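Local coordinates for protein erythrocyte binding antigen 140 (Plasmodium falciparum, PDB 4GF2) that probably binds a receptor on the host erythrocyte surface during parasite invasion, the crystallised piece being its tandem pair of Duffy-binding-like domains, at residues Leu73-Asn78 with Val156-Asn161; Glu185-Glu190 with Asp266-Asn271; Lys386-Leu391 with Val460-Glu465. The protein carries 3 engineered substitutions. One frame throughout, in Å; residues are numbered along the deposited sequence.

Interaction 1 of 3, residues Leu73-Asn78 with Val156-Asn161; sequences LLYNKN and VNHKGN
Tyr-75, on the last turns of helix 56-78, packs against His-158 and Asn-161 in the loop that follows helix 132-155, a helix-to-loop contact within the first Duffy-binding-like domain, a mainly helical fold. Apolar and ring contacts come first. The imidazole of His-158 lies against the root of the tyrosine side chain: its NE2 is 3.7 Å from CB of Tyr-75, and its CD2 is 3.8 Å from CD1 of the same residue. With centroids 5.4 Å apart and planes at 38°, the two rings meet obliquely. Tyr-75 reaches the loop because its CG is turned anti to the backbone N (chi1 178°). His-158 also touches Ala-71 and Lys-72 one turn back on helix 56-78, which places its ring along the flank of that helix.

Polar groups add a second, looser contact farther out on the phenol. The side chains of Asn-161 and Tyr-75 cross at about a right angle, their amide and ring planes 55° apart, with ND2 of Asn-161 3.9 Å from CE1 of Tyr-75; this is van der Waals contact. The loop is shaped by its own backbone bond, Asn-161 N to His-158 O at 2.9 Å, so the two contacting residues of the loop are tied to each other. Asn-157, just before them, bonds through OD1 to ND2 of Asn-68, a further link to helix 56-78.

Hydrogen bonding within the helix segment concerns its last residues. Asn-78 ND2 meets Glu-89 OE1 of helix 83-101, whose carboxylate also forms a salt bridge with Lys-77 NZ. The same ND2 donates to Leu-74 O at 2.9 Å, while Asn-78 N approaches that oxygen from the opposite face of the carbonyl plane.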
# COMPACT_ATOMS: atom_id res chain seq x y z
N LEU A 73 -2.62 -33.10 -26.31
CA LEU A 73 -1.81 -32.12 -25.60
C LEU A 73 -2.61 -31.46 -24.48
O LEU A 73 -2.08 -31.17 -23.42
CB LEU A 73 -1.26 -31.08 -26.59
CG LEU A 73 -0.23 -31.64 -27.58
CD1 LEU A 73 0.15 -30.61 -28.63
CD2 LEU A 73 1.01 -32.12 -26.85
N LEU A 74 -3.90 -31.26 -24.72
CA LEU A 74 -4.79 -30.73 -23.69
C LEU A 74 -4.93 -31.74 -22.56
O LEU A 74 -5.01 -31.37 -21.39
CB LEU A 74 -6.16 -30.41 -24.27
CG LEU A 74 -6.28 -29.14 -25.11
CD1 LEU A 74 -7.68 -29.00 -25.66
CD2 LEU A 74 -5.89 -27.90 -24.29
N TYR A 75 -4.97 -33.02 -22.91
CA TYR A 75 -5.10 -34.05 -21.89
C TYR A 75 -3.88 -34.04 -20.98
O TYR A 75 -4.01 -34.09 -19.76
CB TYR A 75 -5.30 -35.43 -22.50
CG TYR A 75 -5.38 -36.51 -21.45
CD1 TYR A 75 -6.59 -36.81 -20.83
CD2 TYR A 75 -4.26 -37.21 -21.05
CE1 TYR A 75 -6.67 -37.78 -19.86
CE2 TYR A 75 -4.33 -38.19 -20.08
CZ TYR A 75 -5.54 -38.47 -19.49
OH TYR A 75 -5.62 -39.45 -18.52
N ASN A 76 -2.69 -33.98 -21.58
CA ASN A 76 -1.46 -33.92 -20.79
C ASN A 76 -1.42 -32.66 -19.95
O ASN A 76 -0.93 -32.67 -18.82
CB ASN A 76 -0.24 -33.97 -21.71
CG ASN A 76 -0.11 -35.29 -22.43
OD1 ASN A 76 -0.73 -36.28 -22.05
ND2 ASN A 76 0.72 -35.32 -23.47
N LYS A 77 -1.93 -31.57 -20.50
CA LYS A 77 -1.98 -30.30 -19.80
C LYS A 77 -2.83 -30.41 -18.54
O LYS A 77 -2.43 -29.96 -17.47
CB LYS A 77 -2.55 -29.22 -20.71
CG LYS A 77 -2.69 -27.86 -20.05
CD LYS A 77 -3.45 -26.90 -20.96
CE LYS A 77 -3.76 -25.59 -20.27
NZ LYS A 77 -4.72 -24.78 -21.07
N ASN A 78 -4.00 -31.03 -18.68
CA ASN A 78 -4.98 -31.02 -17.61
C ASN A 78 -4.93 -32.24 -16.69
O ASN A 78 -5.80 -32.40 -15.83
CB ASN A 78 -6.38 -30.85 -18.20
CG ASN A 78 -6.60 -29.47 -18.78
OD1 ASN A 78 -6.68 -28.48 -18.04
ND2 ASN A 78 -6.70 -29.38 -20.10
N VAL A 156 -11.93 -38.69 -30.20
CA VAL A 156 -12.05 -40.14 -30.34
C VAL A 156 -11.24 -40.92 -29.30
O VAL A 156 -11.66 -41.98 -28.85
CB VAL A 156 -11.64 -40.62 -31.75
CG1 VAL A 156 -10.15 -40.43 -31.97
CG2 VAL A 156 -12.03 -42.08 -31.94
N ASN A 157 -10.09 -40.39 -28.91
CA ASN A 157 -9.23 -41.07 -27.95
C ASN A 157 -9.49 -40.65 -26.50
O ASN A 157 -8.83 -41.14 -25.58
CB ASN A 157 -7.75 -40.84 -28.28
CG ASN A 157 -7.38 -41.36 -29.65
OD1 ASN A 157 -6.85 -40.62 -30.48
ND2 ASN A 157 -7.64 -42.64 -29.90
N HIS A 158 -10.44 -39.74 -26.29
CA HIS A 158 -10.68 -39.21 -24.95
C HIS A 158 -12.16 -39.19 -24.55
O HIS A 158 -12.51 -38.61 -23.52
CB HIS A 158 -10.09 -37.80 -24.84
CG HIS A 158 -8.63 -37.73 -25.14
ND1 HIS A 158 -8.14 -37.51 -26.41
CD2 HIS A 158 -7.55 -37.85 -24.34
CE1 HIS A 158 -6.82 -37.50 -26.38
NE2 HIS A 158 -6.43 -37.71 -25.13
N LYS A 159 -13.02 -39.83 -25.33
CA LYS A 159 -14.45 -39.85 -25.01
C LYS A 159 -14.67 -40.39 -23.60
O LYS A 159 -15.54 -39.91 -22.87
CB LYS A 159 -15.23 -40.69 -26.02
CG LYS A 159 -15.35 -40.06 -27.40
CD LYS A 159 -16.27 -40.87 -28.31
CE LYS A 159 -17.72 -40.76 -27.89
NZ LYS A 159 -18.64 -41.49 -28.82
N GLY A 160 -13.88 -41.39 -23.22
CA GLY A 160 -14.02 -42.01 -21.91
C GLY A 160 -13.52 -41.17 -20.75
O GLY A 160 -13.86 -41.44 -19.61
N ASN A 161 -12.73 -40.13 -21.04
CA ASN A 161 -12.18 -39.28 -19.98
C ASN A 161 -13.04 -38.07 -19.67
O ASN A 161 -12.68 -37.24 -18.84
CB ASN A 161 -10.78 -38.81 -20.35
CG ASN A 161 -9.87 -39.95 -20.74
OD1 ASN A 161 -9.66 -40.21 -21.92
ND2 ASN A 161 -9.34 -40.64 -19.74

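Interaction 2 of 3, residues Glu185-Glu190 with Asp266-Asn271; sequences ENFLME and DDFFKN
Phe-187 carries the first segment's side of this buried contact, its ring reaching those of Phe-268 and Phe-269. Just before it on helix 175-202, Asn-186 ND2 and Glu-185 OE1 bond to one glycerol, probably from the crystallisation liquor, and Asn-186 OD1 accepts from Trp-23 NE1.

At Phe-187 the ring stands out from the helix, CG anti to the backbone N (chi1 171°), and its CB already points toward the second segment. The Phe-187 and Phe-268 side chains pass each other running in opposite directions, and CE2 of Phe-187 and CE2 of Phe-268 are 3.2 Å apart, short for two aromatic carbons and to be read with caution at 2.40 Å resolution. The ring centroids are 5.4 Å apart and the planes at 31°, an oblique pair. Phe-269 comes differently, presenting its edge to the face of Phe-187 in an offset edge-to-face pair with planes at 76°; CZ of Phe-187 lies 3.6 Å from CE1 of Phe-269, and CE1 of Phe-187 is 3.7 Å from that same atom. The two neighbouring phenylalanines leave the backbone differently, Phe-268 with CG opposite its own N and Phe-269 with CG opposite its carbonyl carbon, and both rings end up at Phe-187. They also meet each other, since CD2 of Phe-268 lies over one face of the Phe-269 ring near its rim. Together the three rings make an aromatic cluster joining the long helix 175-202 to the short helix 265-269. Trp-183 and Phe-225 meet Phe-187 with nearly parallel planes, and Phe-269 rests on Lys-230 and Met-233, bringing in helix 213-242.

Next in sequence, Leu-188 touches Asn-260, a loop residue that Phe-268 also touches.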
# COMPACT_ATOMS: atom_id res chain seq x y z
N GLU A 185 -15.24 -18.36 -16.20
CA GLU A 185 -14.97 -19.59 -15.47
C GLU A 185 -13.54 -19.62 -14.93
O GLU A 185 -13.31 -19.97 -13.78
CB GLU A 185 -15.23 -20.82 -16.35
CG GLU A 185 -16.70 -21.05 -16.65
CD GLU A 185 -16.93 -22.15 -17.69
OE1 GLU A 185 -16.08 -22.30 -18.60
OE2 GLU A 185 -17.95 -22.86 -17.59
N ASN A 186 -12.57 -19.25 -15.76
CA ASN A 186 -11.19 -19.19 -15.32
C ASN A 186 -11.07 -18.27 -14.11
O ASN A 186 -10.33 -18.54 -13.17
CB ASN A 186 -10.26 -18.67 -16.43
CG ASN A 186 -10.22 -19.59 -17.66
OD1 ASN A 186 -9.92 -19.13 -18.76
ND2 ASN A 186 -10.51 -20.87 -17.47
N PHE A 187 -11.83 -17.18 -14.14
CA PHE A 187 -11.76 -16.15 -13.11
C PHE A 187 -12.29 -16.62 -11.77
O PHE A 187 -11.64 -16.45 -10.74
CB PHE A 187 -12.54 -14.92 -13.56
CG PHE A 187 -12.71 -13.89 -12.49
CD1 PHE A 187 -11.65 -13.09 -12.11
CD2 PHE A 187 -13.93 -13.71 -11.87
CE1 PHE A 187 -11.81 -12.14 -11.13
CE2 PHE A 187 -14.09 -12.76 -10.89
CZ PHE A 187 -13.03 -11.97 -10.51
N LEU A 188 -13.48 -17.22 -11.78
CA LEU A 188 -14.12 -17.67 -10.55
C LEU A 188 -13.30 -18.76 -9.87
O LEU A 188 -13.28 -18.87 -8.65
CB LEU A 188 -15.54 -18.17 -10.83
CG LEU A 188 -16.51 -17.10 -11.32
CD1 LEU A 188 -17.85 -17.71 -11.69
CD2 LEU A 188 -16.69 -16.00 -10.28
N MET A 189 -12.61 -19.56 -10.67
CA MET A 189 -11.83 -20.66 -10.13
C MET A 189 -10.61 -20.11 -9.41
O MET A 189 -10.35 -20.45 -8.25
CB MET A 189 -11.40 -21.61 -11.26
CG MET A 189 -10.65 -22.84 -10.78
SD MET A 189 -10.51 -24.10 -12.07
CE MET A 189 -9.54 -23.23 -13.30
N GLU A 190 -9.87 -19.24 -10.08
CA GLU A 190 -8.66 -18.67 -9.50
C GLU A 190 -9.03 -17.77 -8.32
O GLU A 190 -8.28 -17.65 -7.35
CB GLU A 190 -7.88 -17.91 -10.57
CG GLU A 190 -6.61 -17.22 -10.08
CD GLU A 190 -5.57 -18.19 -9.57
OE1 GLU A 190 -5.79 -19.41 -9.64
OE2 GLU A 190 -4.51 -17.72 -9.09
N ASP A 266 -18.06 -2.92 -11.90
CA ASP A 266 -17.68 -2.33 -10.62
C ASP A 266 -18.06 -3.25 -9.46
O ASP A 266 -17.19 -3.67 -8.70
CB ASP A 266 -18.36 -0.96 -10.46
CG ASP A 266 -17.89 -0.23 -9.21
OD1 ASP A 266 -16.81 -0.56 -8.69
OD2 ASP A 266 -18.61 0.69 -8.76
N ASP A 267 -19.34 -3.56 -9.35
CA ASP A 267 -19.83 -4.41 -8.27
C ASP A 267 -19.23 -5.81 -8.35
O ASP A 267 -19.17 -6.53 -7.35
CB ASP A 267 -21.36 -4.49 -8.31
CG ASP A 267 -21.93 -5.30 -7.16
OD1 ASP A 267 -21.36 -5.25 -6.05
OD2 ASP A 267 -22.96 -5.98 -7.37
N PHE A 268 -18.79 -6.18 -9.54
CA PHE A 268 -18.20 -7.50 -9.77
C PHE A 268 -16.84 -7.59 -9.08
O PHE A 268 -16.44 -8.66 -8.62
CB PHE A 268 -18.05 -7.74 -11.27
CG PHE A 268 -17.88 -9.19 -11.65
CD1 PHE A 268 -18.98 -10.02 -11.75
CD2 PHE A 268 -16.62 -9.70 -11.90
CE1 PHE A 268 -18.82 -11.35 -12.10
CE2 PHE A 268 -16.46 -11.03 -12.25
CZ PHE A 268 -17.56 -11.86 -12.36
N PHE A 269 -16.14 -6.47 -9.01
CA PHE A 269 -14.80 -6.45 -8.43
C PHE A 269 -14.71 -5.66 -7.12
O PHE A 269 -13.63 -5.57 -6.53
CB PHE A 269 -13.80 -5.88 -9.44
CG PHE A 269 -13.70 -6.69 -10.70
CD1 PHE A 269 -13.05 -7.91 -10.70
CD2 PHE A 269 -14.25 -6.22 -11.88
CE1 PHE A 269 -12.96 -8.65 -11.86
CE2 PHE A 269 -14.16 -6.96 -13.04
CZ PHE A 269 -13.52 -8.17 -13.03
N LYS A 270 -15.82 -5.09 -6.67
CA LYS A 270 -15.85 -4.45 -5.36
C LYS A 270 -15.47 -5.47 -4.30
O LYS A 270 -16.14 -6.49 -4.14
CB LYS A 270 -17.24 -3.88 -5.05
CG LYS A 270 -17.59 -2.60 -5.78
CD LYS A 270 -18.72 -1.85 -5.08
CE LYS A 270 -19.24 -0.69 -5.91
NZ LYS A 270 -20.09 -1.15 -7.04
N ASN A 271 -14.38 -5.21 -3.58
CA ASN A 271 -13.97 -6.10 -2.50
C ASN A 271 -15.05 -6.15 -1.42
O ASN A 271 -15.50 -5.12 -0.93
CB ASN A 271 -12.64 -5.65 -1.90
CG ASN A 271 -11.45 -6.18 -2.68
OD1 ASN A 271 -11.60 -6.71 -3.78
ND2 ASN A 271 -10.26 -6.04 -2.11

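Interaction 3 of 3, residues Lys386-Leu391 with Val460-Glu465; sequences KDENAL and VLKNKE
Glu-388 and Asn-463 cross obliquely, their carboxylate and amide planes 73° apart, and a single hydrogen bond joins them. ND2 of Asn-463 donates to OE2 of Glu-388 at 3.0 Å with an N-H...O angle of 154°. The donor arrives on the syn side of the oxygen, close to the carboxylate plane, and the acceptor lies near the plane of the amide. Glu-388 spans the gap because its chain is extended beyond CG (chi2 -179°).

Lys-462 crosses the glutamate at about a right angle. Its CB comes within 3.4 Å of Glu-388 OE2, whereas the extended chain carries NZ away to 6.1 Å from that oxygen, so their opposite charges could attract without forming a salt bridge.

This partly buried contact lies in the second Duffy-binding-like domain, where the start of helix 388-407 meets the loop after helix 435-457. Asp-387 is the N-cap of that first helix: its OD1 accepts from Ala-390 N at 2.7 Å. The disulfide between Cys-392 and Cys-467 ties the same helix and loop just beyond the two segments.

On the buried side, Leu-391 points its CB toward the loop, and CD2 of Leu-461 settles 3.9 Å from that atom. Leu-461 also touches Ile-395 and Cys-467, while Leu-391 rests on Lys-380 of helix 361-382.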
# COMPACT_ATOMS: atom_id res chain seq x y z
N LYS A 386 -5.15 20.36 28.88
CA LYS A 386 -4.57 21.62 28.43
C LYS A 386 -5.49 22.31 27.43
O LYS A 386 -6.44 21.71 26.94
CB LYS A 386 -3.19 21.37 27.80
CG LYS A 386 -2.09 21.13 28.81
CD LYS A 386 -0.71 21.13 28.17
CE LYS A 386 0.39 21.08 29.20
NZ LYS A 386 0.45 22.32 30.03
N ASP A 387 -5.19 23.57 27.14
CA ASP A 387 -6.03 24.35 26.22
C ASP A 387 -5.75 23.99 24.77
O ASP A 387 -4.79 23.28 24.47
CB ASP A 387 -5.81 25.85 26.45
CG ASP A 387 -4.40 26.30 26.12
OD1 ASP A 387 -3.94 26.04 24.99
OD2 ASP A 387 -3.76 26.93 26.99
N GLU A 388 -6.60 24.47 23.87
CA GLU A 388 -6.51 24.15 22.45
C GLU A 388 -5.16 24.53 21.85
O GLU A 388 -4.55 23.74 21.13
CB GLU A 388 -7.62 24.84 21.67
CG GLU A 388 -8.93 24.08 21.64
CD GLU A 388 -10.00 24.80 20.84
OE1 GLU A 388 -9.80 25.99 20.51
OE2 GLU A 388 -11.03 24.17 20.53
N ASN A 389 -4.71 25.75 22.13
CA ASN A 389 -3.48 26.26 21.54
C ASN A 389 -2.25 25.45 21.96
O ASN A 389 -1.32 25.27 21.17
CB ASN A 389 -3.28 27.73 21.91
CG ASN A 389 -4.42 28.61 21.43
OD1 ASN A 389 -5.16 28.24 20.51
ND2 ASN A 389 -4.58 29.78 22.04
N ALA A 390 -2.25 24.97 23.19
CA ALA A 390 -1.14 24.18 23.71
C ALA A 390 -1.17 22.79 23.09
O ALA A 390 -0.17 22.32 22.54
CB ALA A 390 -1.21 24.08 25.22
N LEU A 391 -2.32 22.13 23.18
CA LEU A 391 -2.49 20.82 22.57
C LEU A 391 -2.08 20.88 21.11
O LEU A 391 -1.39 20.00 20.60
CB LEU A 391 -3.95 20.37 22.67
CG LEU A 391 -4.21 19.18 23.60
CD1 LEU A 391 -5.71 18.94 23.72
CD2 LEU A 391 -3.51 17.94 23.08
N VAL A 460 -7.37 14.49 16.50
CA VAL A 460 -7.59 14.44 17.94
C VAL A 460 -7.79 15.83 18.56
O VAL A 460 -7.92 15.96 19.78
CB VAL A 460 -6.43 13.75 18.67
CG1 VAL A 460 -6.19 12.36 18.08
CG2 VAL A 460 -5.16 14.59 18.58
N LEU A 461 -7.83 16.86 17.72
CA LEU A 461 -7.97 18.23 18.20
C LEU A 461 -9.37 18.80 17.95
O LEU A 461 -9.96 18.58 16.89
CB LEU A 461 -6.95 19.14 17.51
CG LEU A 461 -5.48 18.78 17.70
CD1 LEU A 461 -4.63 19.55 16.71
CD2 LEU A 461 -5.04 19.05 19.12
N LYS A 462 -9.90 19.52 18.93
CA LYS A 462 -11.13 20.28 18.73
C LYS A 462 -10.82 21.40 17.75
O LYS A 462 -9.72 21.95 17.76
CB LYS A 462 -11.62 20.88 20.05
CG LYS A 462 -11.93 19.86 21.14
CD LYS A 462 -12.36 20.56 22.42
CE LYS A 462 -12.63 19.57 23.55
NZ LYS A 462 -12.98 20.27 24.82
N ASN A 463 -11.79 21.73 16.90
CA ASN A 463 -11.58 22.75 15.88
C ASN A 463 -10.20 22.60 15.24
O ASN A 463 -9.26 23.32 15.57
CB ASN A 463 -11.70 24.15 16.49
CG ASN A 463 -13.07 24.41 17.10
OD1 ASN A 463 -14.03 24.73 16.39
ND2 ASN A 463 -13.16 24.27 18.42
N LYS A 464 -10.09 21.65 14.31
CA LYS A 464 -8.81 21.31 13.70
C LYS A 464 -8.17 22.52 13.02
O LYS A 464 -6.96 22.72 13.12
CB LYS A 464 -8.98 20.17 12.69
CG LYS A 464 -9.70 18.95 13.25
CD LYS A 464 -9.42 17.70 12.44
CE LYS A 464 -9.83 17.86 10.98
NZ LYS A 464 -9.45 16.67 10.17
N GLU A 465 -8.98 23.32 12.34
CA GLU A 465 -8.46 24.47 11.60
C GLU A 465 -7.92 25.56 12.53
O GLU A 465 -7.38 26.57 12.06
CB GLU A 465 -9.54 25.05 10.68
CG GLU A 465 -9.94 24.12 9.55
CD GLU A 465 -10.84 24.79 8.53
OE1 GLU A 465 -11.09 26.01 8.66
OE2 GLU A 465 -11.30 24.10 7.60

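Along the chain the contacts follow one another in series. Interactions 1 and 3 lie in different Duffy-binding-like domains, on opposite sides of the chain's centre, with contact centres about 72 Å apart. The disulfides Cys-87 to Cys-166 and Cys-392 to Cys-467 tie helices 83-101 and 388-407, respectively, to the loop involved, consistent with two related domains, though interaction 1 uses the preceding helix, 56-78. Interaction 2 comes between them in sequence, its centre about 28 Å from that of interaction 1 and 46 Å from that of interaction 3. Helix 83-101 borders both interactions 1 and 2, whose nearest atoms are about 8 Å apart.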